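Local coordinates for protein putative glycosyl hydrolase (Parabacteroides distasonis, PDB 4QHZ) that binds a magnesium ion and is probably a glycoside hydrolase of the 3-keto-disaccharide hydrolase family, with a concanavalin-like fold, at residues Asn108-Ser119 and Asp231-Arg239; Ile121-Val131 and Tyr168-Phe177. All coordinates share one frame; numbering follows the deposited sequence.

Interaction 1 of 2, residues Asn108-Ser119 and Asp231-Arg239. With MG (magnesium ion), chain I.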
loop_
_atom_site.group_PDB
_atom_site.type_symbol
_atom_site.label_atom_id
_atom_site.label_comp_id
_atom_site.label_asym_id
_atom_site.label_seq_id
_atom_site.Cartn_x
_atom_site.Cartn_y
_atom_site.Cartn_z
ATOM N N ASN C 108 11.423 31.854 -26.795
ATOM C CA ASN C 108 12.613 32.662 -26.526
ATOM C C ASN C 108 13.236 32.405 -25.139
ATOM O O ASN C 108 14.000 33.227 -24.630
ATOM C CB ASN C 108 12.289 34.152 -26.717
ATOM C CG ASN C 108 11.373 34.702 -25.640
ATOM O OD1 ASN C 108 10.773 33.956 -24.868
ATOM N ND2 ASN C 108 11.279 36.018 -25.570
ATOM N N ILE C 109 12.912 31.259 -24.542
ATOM C CA ILE C 109 13.454 30.860 -23.243
ATOM C C ILE C 109 14.982 30.902 -23.207
ATOM O O ILE C 109 15.653 30.588 -24.191
ATOM C CB ILE C 109 12.964 29.432 -22.845
ATOM C CG1 ILE C 109 13.352 29.083 -21.402
ATOM C CG2 ILE C 109 13.492 28.375 -23.807
ATOM C CD1 ILE C 109 12.645 29.920 -20.355
ATOM N N THR C 110 15.519 31.308 -22.066
ATOM C CA THR C 110 16.948 31.233 -21.800
ATOM C C THR C 110 17.154 30.658 -20.407
ATOM O O THR C 110 16.206 30.564 -19.622
ATOM C CB THR C 110 17.625 32.613 -21.876
ATOM O OG1 THR C 110 17.007 33.504 -20.938
ATOM C CG2 THR C 110 17.509 33.194 -23.279
ATOM N N GLY C 111 18.398 30.299 -20.103
ATOM C CA GLY C 111 18.756 29.809 -18.775
ATOM C C GLY C 111 19.169 28.353 -18.767
ATOM O O GLY C 111 18.983 27.635 -19.751
ATOM N N GLU C 112 19.719 27.921 -17.638
ATOM C CA GLU C 112 20.214 26.563 -17.487
ATOM C C GLU C 112 19.752 25.949 -16.182
ATOM O O GLU C 112 19.451 26.653 -15.224
ATOM C CB GLU C 112 21.740 26.553 -17.509
ATOM C CG GLU C 112 22.361 26.887 -18.850
ATOM C CD GLU C 112 23.875 26.942 -18.767
ATOM O OE1 GLU C 112 24.399 27.914 -18.184
ATOM O OE2 GLU C 112 24.539 26.012 -19.274
ATOM N N SER C 113 19.729 24.618 -16.165
ATOM C CA SER C 113 19.411 23.840 -14.979
ATOM C C SER C 113 18.106 24.329 -14.349
ATOM O O SER C 113 17.100 24.450 -15.050
ATOM C CB SER C 113 20.596 23.867 -13.996
ATOM O OG SER C 113 20.409 22.922 -12.947
ATOM N N GLN C 114 18.118 24.625 -13.052
ATOM C CA GLN C 114 16.911 25.053 -12.339
ATOM C C GLN C 114 16.454 26.475 -12.680
ATOM O O GLN C 114 15.375 26.883 -12.242
ATOM C CB GLN C 114 17.122 24.955 -10.822
ATOM C CG GLN C 114 17.395 23.544 -10.322
ATOM C CD GLN C 114 16.162 22.646 -10.379
ATOM O OE1 GLN C 114 15.112 22.985 -9.835
ATOM N NE2 GLN C 114 16.295 21.489 -11.020
ATOM N N SER C 115 17.239 27.214 -13.465
ATOM C CA SER C 115 16.897 28.595 -13.808
ATOM C C SER C 115 16.381 28.740 -15.241
ATOM O O SER C 115 16.623 29.753 -15.888
ATOM C CB SER C 115 18.121 29.491 -13.591
ATOM O OG SER C 115 18.519 29.455 -12.238
ATOM N N ARG C 116 15.658 27.733 -15.726
ATOM C CA ARG C 116 15.150 27.736 -17.087
ATOM C C ARG C 116 13.699 27.259 -17.123
ATOM O O ARG C 116 13.432 26.064 -17.243
ATOM C CB ARG C 116 16.020 26.848 -17.983
ATOM C CG ARG C 116 15.733 26.986 -19.473
ATOM C CD ARG C 116 16.300 25.795 -20.232
ATOM N NE ARG C 116 16.004 25.816 -21.662
ATOM C CZ ARG C 116 16.682 26.496 -22.584
ATOM N NH1 ARG C 116 17.707 27.268 -22.252
ATOM N NH2 ARG C 116 16.321 26.411 -23.855
ATOM N N GLY C 117 12.768 28.203 -17.029
ATOM C CA GLY C 117 11.351 27.875 -17.056
ATOM C C GLY C 117 10.874 27.147 -15.810
ATOM O O GLY C 117 10.026 26.257 -15.891
ATOM N N ASN C 118 11.412 27.535 -14.655
ATOM C CA ASN C 118 11.059 26.909 -13.381
ATOM C C ASN C 118 9.749 27.455 -12.837
ATOM O O ASN C 118 9.611 28.659 -12.616
ATOM C CB ASN C 118 12.178 27.116 -12.351
ATOM C CG ASN C 118 12.053 26.204 -11.129
ATOM O OD1 ASN C 118 10.962 25.762 -10.750
ATOM N ND2 ASN C 118 13.185 25.922 -10.501
ATOM N N SER C 119 8.782 26.559 -12.650
ATOM C CA SER C 119 7.597 26.837 -11.857
ATOM C C SER C 119 7.313 25.577 -11.057
ATOM O O SER C 119 8.230 24.807 -10.776
ATOM C CB SER C 119 6.415 27.236 -12.742
ATOM O OG SER C 119 5.277 27.578 -11.959
ATOM N N ASP C 231 14.173 33.355 -10.664
ATOM C CA ASP C 231 15.309 33.419 -11.578
ATOM C C ASP C 231 14.939 34.305 -12.772
ATOM O O ASP C 231 13.760 34.581 -12.982
ATOM C CB ASP C 231 15.721 32.013 -12.022
ATOM C CG ASP C 231 14.680 31.352 -12.891
ATOM O OD1 ASP C 231 14.604 31.692 -14.091
ATOM O OD2 ASP C 231 13.942 30.479 -12.381
ATOM N N PRO C 232 15.938 34.762 -13.550
ATOM C CA PRO C 232 15.639 35.719 -14.625
ATOM C C PRO C 232 15.036 35.121 -15.920
ATOM O O PRO C 232 14.737 35.876 -16.834
ATOM C CB PRO C 232 17.003 36.360 -14.927
ATOM C CG PRO C 232 18.016 35.395 -14.438
ATOM C CD PRO C 232 17.388 34.574 -13.347
ATOM N N SER C 233 14.832 33.809 -15.996
ATOM C CA SER C 233 14.323 33.214 -17.238
ATOM C C SER C 233 12.932 33.745 -17.595
ATOM O O SER C 233 12.116 34.072 -16.720
ATOM C CB SER C 233 14.307 31.682 -17.163
ATOM O OG SER C 233 13.284 31.196 -16.316
ATOM N N GLU C 234 12.681 33.813 -18.895
ATOM C CA GLU C 234 11.410 34.268 -19.437
ATOM C C GLU C 234 10.254 33.436 -18.862
ATOM O O GLU C 234 10.388 32.225 -18.721
ATOM C CB GLU C 234 11.429 34.170 -20.964
ATOM C CG GLU C 234 12.360 35.167 -21.650
ATOM C CD GLU C 234 13.840 34.796 -21.585
ATOM O OE1 GLU C 234 14.202 33.712 -21.074
ATOM O OE2 GLU C 234 14.655 35.612 -22.048
ATOM N N PRO C 235 9.124 34.081 -18.526
ATOM C CA PRO C 235 8.096 33.390 -17.743
ATOM C C PRO C 235 7.337 32.351 -18.544
ATOM O O PRO C 235 7.125 32.539 -19.739
ATOM C CB PRO C 235 7.157 34.519 -17.310
ATOM C CG PRO C 235 7.335 35.581 -18.339
ATOM C CD PRO C 235 8.754 35.479 -18.819
ATOM N N ILE C 236 6.927 31.261 -17.897
ATOM C CA ILE C 236 6.129 30.256 -18.594
ATOM C C ILE C 236 4.649 30.651 -18.592
ATOM O O ILE C 236 4.218 31.507 -17.813
ATOM C CB ILE C 236 6.319 28.830 -18.022
ATOM C CG1 ILE C 236 5.699 28.682 -16.646
ATOM C CG2 ILE C 236 7.797 28.446 -17.976
ATOM C CD1 ILE C 236 5.481 27.229 -16.281
ATOM N N SER C 237 3.880 30.034 -19.480
ATOM C CA SER C 237 2.446 30.289 -19.568
ATOM C C SER C 237 1.640 29.029 -19.253
ATOM O O SER C 237 2.115 27.913 -19.451
ATOM C CB SER C 237 2.089 30.818 -20.958
ATOM O OG SER C 237 2.603 32.126 -21.138
ATOM N N PHE C 238 0.414 29.228 -18.778
ATOM C CA PHE C 238 -0.476 28.145 -18.397
ATOM C C PHE C 238 -1.809 28.226 -19.145
ATOM O O PHE C 238 -2.240 29.311 -19.535
ATOM C CB PHE C 238 -0.768 28.214 -16.902
ATOM C CG PHE C 238 0.418 27.917 -16.024
ATOM C CD1 PHE C 238 0.726 26.614 -15.677
ATOM C CD2 PHE C 238 1.198 28.943 -15.524
ATOM C CE1 PHE C 238 1.804 26.336 -14.863
ATOM C CE2 PHE C 238 2.278 28.674 -14.713
ATOM C CZ PHE C 238 2.584 27.367 -14.380
ATOM N N ARG C 239 -2.462 27.081 -19.325
ATOM C CA ARG C 239 -3.823 27.036 -19.847
ATOM C C ARG C 239 -4.521 25.760 -19.408
ATOM O O ARG C 239 -3.890 24.843 -18.882
ATOM C CB ARG C 239 -3.835 27.109 -21.369
ATOM C CG ARG C 239 -3.438 25.804 -22.035
ATOM C CD ARG C 239 -3.449 25.877 -23.553
ATOM N NE ARG C 239 -3.232 24.553 -24.134
ATOM C CZ ARG C 239 -3.187 24.294 -25.435
ATOM N NH1 ARG C 239 -3.337 25.272 -26.315
ATOM N NH2 ARG C 239 -2.991 23.051 -25.856
HETATM MG MG MG I . 9.902 24.718 -9.321
HETATM O O HOH W 1 15.083 35.462 -24.895
HETATM O O HOH W 2 11.917 30.148 -13.828
HETATM O O HOH W 3 11.214 24.287 -7.932
#
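E234 reaches from the loop before strand 237-245 to T110, in the long loop that runs into strand 119-123 of this concanavalin-like fold. CB of E234 comes 4.0 Å from OD1 of N108. CG lies beside the same amide oxygen. The chain then bends (chi2 77°), which turns the carboxylate toward the T110 backbone, and CD rests against O of N108. OE1 accepts from OG1 of T110 at 2.8 Å, on its syn lone pair, and more weakly from N of T110. OE2 accepts a hydrogen bond from a water that also donates to O of N108. The acid thus bonds T110 directly and N108 through the water.

The next bond inward is made by S233. The N-H of G117 points almost straight at OG of S233, 3.1 Å away at 165°. That hydroxyl in turn donates to the syn side of D231 OD1. The S233 N also binds this OD1, closing an Asx turn. OD2 of D231 receives a second water, which donates to O of N118 as well. ND1 of H229 is hydrogen-bonded to OD2 of D231 too.

Deeper still the contact is apolar. CG2 of I236 packs on CA of G117, and its CD1 on CB of S119.

Where the loop enters strand 119-123, N118 OD1 and S119 O bind the magnesium. E128, Q130, Q227 and a water complete the site. The N118 amide is held at both ends, OD1 by the metal and ND2 by O of Q114, which ND2 meets in the carbonyl plane, on a lone pair, at 3.0 Å.

Interaction 2 of 2, residues Ile121-Val131 and Tyr168-Phe177. With MG (magnesium ion), chain I; EDO (1,2-ethanediol), chain H.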
loop_
_atom_site.group_PDB
_atom_site.type_symbol
_atom_site.label_atom_id
_atom_site.label_comp_id
_atom_site.label_asym_id
_atom_site.label_seq_id
_atom_site.Cartn_x
_atom_site.Cartn_y
_atom_site.Cartn_z
ATOM N N ILE C 121 3.769 22.968 -9.199
ATOM C CA ILE C 121 2.430 22.806 -8.661
ATOM C C ILE C 121 2.563 22.241 -7.253
ATOM O O ILE C 121 2.940 21.078 -7.085
ATOM C CB ILE C 121 1.575 21.881 -9.552
ATOM C CG1 ILE C 121 1.482 22.435 -10.977
ATOM C CG2 ILE C 121 0.175 21.707 -8.986
ATOM C CD1 ILE C 121 2.183 21.584 -12.009
ATOM N N PHE C 122 2.272 23.062 -6.249
ATOM C CA PHE C 122 2.318 22.621 -4.856
ATOM C C PHE C 122 0.978 22.035 -4.450
ATOM O O PHE C 122 -0.005 22.761 -4.277
ATOM C CB PHE C 122 2.688 23.770 -3.921
ATOM C CG PHE C 122 4.154 24.107 -3.920
ATOM C CD1 PHE C 122 4.717 24.821 -4.971
ATOM C CD2 PHE C 122 4.964 23.723 -2.863
ATOM C CE1 PHE C 122 6.065 25.143 -4.971
ATOM C CE2 PHE C 122 6.308 24.038 -2.858
ATOM C CZ PHE C 122 6.860 24.750 -3.913
ATOM N N LEU C 123 0.960 20.714 -4.291
ATOM C CA LEU C 123 -0.252 19.971 -3.957
ATOM C C LEU C 123 -0.602 20.204 -2.494
ATOM O O LEU C 123 0.233 19.989 -1.617
ATOM C CB LEU C 123 -0.053 18.483 -4.237
ATOM C CG LEU C 123 0.453 18.160 -5.653
ATOM C CD1 LEU C 123 0.798 16.685 -5.778
ATOM C CD2 LEU C 123 -0.562 18.561 -6.713
ATOM N N GLN C 124 -1.828 20.672 -2.250
ATOM C CA GLN C 124 -2.265 21.173 -0.937
ATOM C C GLN C 124 -1.316 22.235 -0.364
ATOM O O GLN C 124 -1.273 22.442 0.839
ATOM C CB GLN C 124 -2.434 20.024 0.060
ATOM C CG GLN C 124 -3.444 18.982 -0.375
ATOM C CD GLN C 124 -3.738 17.979 0.723
ATOM O OE1 GLN C 124 -2.899 17.145 1.058
ATOM N NE2 GLN C 124 -4.931 18.068 1.301
ATOM N N GLY C 125 -0.577 22.913 -1.236
ATOM C CA GLY C 125 0.374 23.943 -0.826
ATOM C C GLY C 125 1.654 23.425 -0.195
ATOM O O GLY C 125 2.466 24.223 0.250
HETATM N N MSE C 126 1.854 22.104 -0.164
HETATM C CA MSE C 126 2.991 21.513 0.568
HETATM C C MSE C 126 3.960 20.726 -0.287
HETATM O O MSE C 126 5.138 20.646 0.045
HETATM C CB MSE C 126 2.502 20.527 1.627
HETATM C CG MSE C 126 1.431 21.065 2.569
HETATM SE SE MSE C 126 2.121 22.572 3.610
HETATM C CE MSE C 126 2.821 21.561 5.156
ATOM N N TYR C 127 3.486 20.129 -1.379
ATOM C CA TYR C 127 4.268 19.128 -2.101
ATOM C C TYR C 127 4.426 19.495 -3.578
ATOM O O TYR C 127 3.483 19.356 -4.361
ATOM C CB TYR C 127 3.610 17.746 -1.951
ATOM C CG TYR C 127 3.154 17.430 -0.540
ATOM C CD1 TYR C 127 4.073 17.315 0.500
ATOM C CD2 TYR C 127 1.807 17.244 -0.242
ATOM C CE1 TYR C 127 3.667 17.032 1.790
ATOM C CE2 TYR C 127 1.395 16.956 1.052
ATOM C CZ TYR C 127 2.329 16.853 2.064
ATOM O OH TYR C 127 1.924 16.574 3.346
ATOM N N GLU C 128 5.619 19.940 -3.968
ATOM C CA GLU C 128 5.831 20.451 -5.327
ATOM C C GLU C 128 6.001 19.349 -6.371
ATOM O O GLU C 128 6.888 18.505 -6.257
ATOM C CB GLU C 128 7.058 21.375 -5.419
ATOM C CG GLU C 128 7.192 22.027 -6.800
ATOM C CD GLU C 128 8.416 22.910 -6.971
ATOM O OE1 GLU C 128 9.326 22.864 -6.116
ATOM O OE2 GLU C 128 8.466 23.656 -7.983
ATOM N N VAL C 129 5.149 19.387 -7.390
ATOM C CA VAL C 129 5.406 18.706 -8.644
ATOM C C VAL C 129 6.151 19.704 -9.516
ATOM O O VAL C 129 5.595 20.731 -9.907
ATOM C CB VAL C 129 4.116 18.249 -9.350
ATOM C CG1 VAL C 129 4.450 17.496 -10.636
ATOM C CG2 VAL C 129 3.275 17.381 -8.424
ATOM N N GLN C 130 7.415 19.410 -9.804
ATOM C CA GLN C 130 8.292 20.356 -10.484
ATOM C C GLN C 130 7.834 20.645 -11.911
ATOM O O GLN C 130 7.415 19.745 -12.639
ATOM C CB GLN C 130 9.734 19.835 -10.496
ATOM C CG GLN C 130 10.745 20.693 -11.254
ATOM C CD GLN C 130 11.065 22.015 -10.561
ATOM O OE1 GLN C 130 10.173 22.822 -10.287
ATOM N NE2 GLN C 130 12.349 22.243 -10.276
ATOM N N VAL C 131 7.902 21.921 -12.273
ATOM C CA VAL C 131 7.758 22.365 -13.643
ATOM C C VAL C 131 9.065 23.042 -14.048
ATOM O O VAL C 131 9.589 23.886 -13.320
ATOM C CB VAL C 131 6.569 23.331 -13.795
ATOM C CG1 VAL C 131 6.609 24.049 -15.142
ATOM C CG2 VAL C 131 5.266 22.568 -13.619
ATOM N N TYR C 168 -0.042 18.021 -18.074
ATOM C CA TYR C 168 -0.012 17.251 -16.837
ATOM C C TYR C 168 -1.407 16.743 -16.494
ATOM O O TYR C 168 -2.382 17.503 -16.531
ATOM C CB TYR C 168 0.493 18.082 -15.654
ATOM C CG TYR C 168 1.998 18.210 -15.451
ATOM C CD1 TYR C 168 2.925 17.534 -16.241
ATOM C CD2 TYR C 168 2.486 18.994 -14.409
ATOM C CE1 TYR C 168 4.293 17.663 -16.009
ATOM C CE2 TYR C 168 3.837 19.124 -14.167
ATOM C CZ TYR C 168 4.740 18.451 -14.962
ATOM O OH TYR C 168 6.090 18.606 -14.706
ATOM N N ASP C 169 -1.489 15.458 -16.164
ATOM C CA ASP C 169 -2.647 14.892 -15.478
ATOM C C ASP C 169 -2.143 14.313 -14.166
ATOM O O ASP C 169 -1.177 13.551 -14.148
ATOM C CB ASP C 169 -3.341 13.842 -16.341
ATOM C CG ASP C 169 -4.154 14.469 -17.458
ATOM O OD1 ASP C 169 -5.148 15.155 -17.143
ATOM O OD2 ASP C 169 -3.790 14.311 -18.646
ATOM N N ILE C 170 -2.787 14.708 -13.070
ATOM C CA ILE C 170 -2.297 14.436 -11.724
ATOM C C ILE C 170 -3.417 13.829 -10.883
ATOM O O ILE C 170 -4.524 14.362 -10.857
ATOM C CB ILE C 170 -1.795 15.724 -11.056
ATOM C CG1 ILE C 170 -0.554 16.246 -11.789
ATOM C CG2 ILE C 170 -1.496 15.487 -9.582
ATOM C CD1 ILE C 170 -0.133 17.654 -11.399
ATOM N N ILE C 171 -3.129 12.706 -10.233
ATOM C CA ILE C 171 -4.074 12.066 -9.332
ATOM C C ILE C 171 -3.428 12.037 -7.959
ATOM O O ILE C 171 -2.335 11.493 -7.807
ATOM C CB ILE C 171 -4.431 10.637 -9.778
ATOM C CG1 ILE C 171 -4.895 10.632 -11.240
ATOM C CG2 ILE C 171 -5.506 10.051 -8.862
ATOM C CD1 ILE C 171 -5.095 9.244 -11.822
ATOM N N TYR C 172 -4.110 12.618 -6.972
ATOM C CA TYR C 172 -3.536 12.862 -5.659
ATOM C C TYR C 172 -4.430 12.346 -4.538
ATOM O O TYR C 172 -5.640 12.596 -4.523
ATOM C CB TYR C 172 -3.311 14.361 -5.471
ATOM C CG TYR C 172 -2.753 14.747 -4.122
ATOM C CD1 TYR C 172 -1.398 14.605 -3.839
ATOM C CD2 TYR C 172 -3.581 15.264 -3.130
ATOM C CE1 TYR C 172 -0.883 14.976 -2.608
ATOM C CE2 TYR C 172 -3.083 15.628 -1.895
ATOM C CZ TYR C 172 -1.736 15.487 -1.638
ATOM O OH TYR C 172 -1.236 15.850 -0.414
ATOM N N THR C 173 -3.810 11.631 -3.607
ATOM C CA THR C 173 -4.445 11.181 -2.389
ATOM C C THR C 173 -3.777 11.904 -1.228
ATOM O O THR C 173 -2.561 11.829 -1.062
ATOM C CB THR C 173 -4.303 9.659 -2.227
ATOM O OG1 THR C 173 -4.814 9.006 -3.399
ATOM C CG2 THR C 173 -5.058 9.166 -1.009
ATOM N N ALA C 174 -4.580 12.613 -0.437
ATOM C CA ALA C 174 -4.078 13.405 0.681
ATOM C C ALA C 174 -3.653 12.506 1.835
ATOM O O ALA C 174 -4.139 11.383 1.954
ATOM C CB ALA C 174 -5.139 14.387 1.151
ATOM N N PRO C 175 -2.728 12.991 2.680
ATOM C CA PRO C 175 -2.302 12.213 3.825
ATOM C C PRO C 175 -3.315 12.316 4.951
ATOM O O PRO C 175 -4.194 13.170 4.899
ATOM C CB PRO C 175 -1.014 12.905 4.250
ATOM C CG PRO C 175 -1.241 14.332 3.893
ATOM C CD PRO C 175 -2.050 14.304 2.627
ATOM N N THR C 176 -3.199 11.424 5.933
ATOM C CA THR C 176 -3.838 11.597 7.228
ATOM C C THR C 176 -2.744 11.726 8.282
ATOM O O THR C 176 -1.649 11.200 8.110
ATOM C CB THR C 176 -4.774 10.429 7.577
ATOM O OG1 THR C 176 -4.048 9.194 7.548
ATOM C CG2 THR C 176 -5.942 10.360 6.591
ATOM N N PHE C 177 -3.040 12.433 9.366
ATOM C CA PHE C 177 -2.055 12.691 10.411
ATOM C C PHE C 177 -2.509 12.127 11.745
ATOM O O PHE C 177 -3.698 12.117 12.053
ATOM C CB PHE C 177 -1.805 14.193 10.541
ATOM C CG PHE C 177 -1.001 14.762 9.415
ATOM C CD1 PHE C 177 0.391 14.701 9.440
ATOM C CD2 PHE C 177 -1.626 15.351 8.318
ATOM C CE1 PHE C 177 1.139 15.214 8.392
ATOM C CE2 PHE C 177 -0.877 15.855 7.262
ATOM C CZ PHE C 177 0.504 15.791 7.304
HETATM MG MG MG I . 9.902 24.718 -9.321
HETATM C C1 EDO H . -3.722 11.051 -19.989
HETATM O O1 EDO H . -2.820 12.088 -19.590
HETATM C C2 EDO H . -5.127 11.431 -19.548
HETATM O O2 EDO H . -5.998 10.304 -19.702
HETATM O O HOH W 3 11.214 24.287 -7.932
#
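The hairpin of strands 119-123 and 127-131 packs over strand 165-177 of the facing sheet, nearly aligned with it, and Y172 and Y168 bridge the gap. OH of Y172 donates to OE1 of Q124 at 2.6 Å, tilted 28° from the carbonyl plane. The Q124 amide stands at the ring edge, with the two planes 65° apart. CB of L123 sits over one face of the Y172 ring in a CH-pi contact, 4.2 Å from the centroid. With CG anti to the backbone N (chi1 178°), the Y172 ring is carried toward the turn, and its OH also meets the edge of the Y127 ring. Replacing Y172 by an alanine is likely to leave OE1 of Q124 without this donor and CB of L123 without the ring face it packs on.

This is the interior of a beta sandwich: the axes of strands 121-123 and 127-131 pass 10.4 and 11.0 Å from that of 168-173. A type II turn, F122 to G125, and a classic beta bulge, M126 and Y127 opposite L123, shape the hairpin end.

Toward the magnesium, OH of Y168 donates to O of Q130 at 2.7 Å, in the carbonyl plane. CD1 of I121 meets the edge of that ring at CD2. On the hairpin's other side, E128 OE2 and Q130 OE1 bind the metal, at 2.2 Å and 2.1 Å.

In the fold
The centres of interactions 1 and 2 are about 21 Å apart. Both segments of interaction 2 fall between those of interaction 1 in sequence. Segment 108-119 is a loop whose last residue, S119, begins strand 119-123 of the five-stranded sheet, and the hairpin of 121-131 follows directly. Strands 165-177 and 237-245 lie in the other, eight-stranded sheet, each pairing with strand 97-104. Interaction 1 sits near the rim of the chain and interaction 2 close to its centre. They meet at the magnesium ion: 108-119 supplies two ligands, 121-131 two more, and Q227 another. The metal site therefore joins the loop to the hairpin, beside the S119 N to V131 O backbone contact.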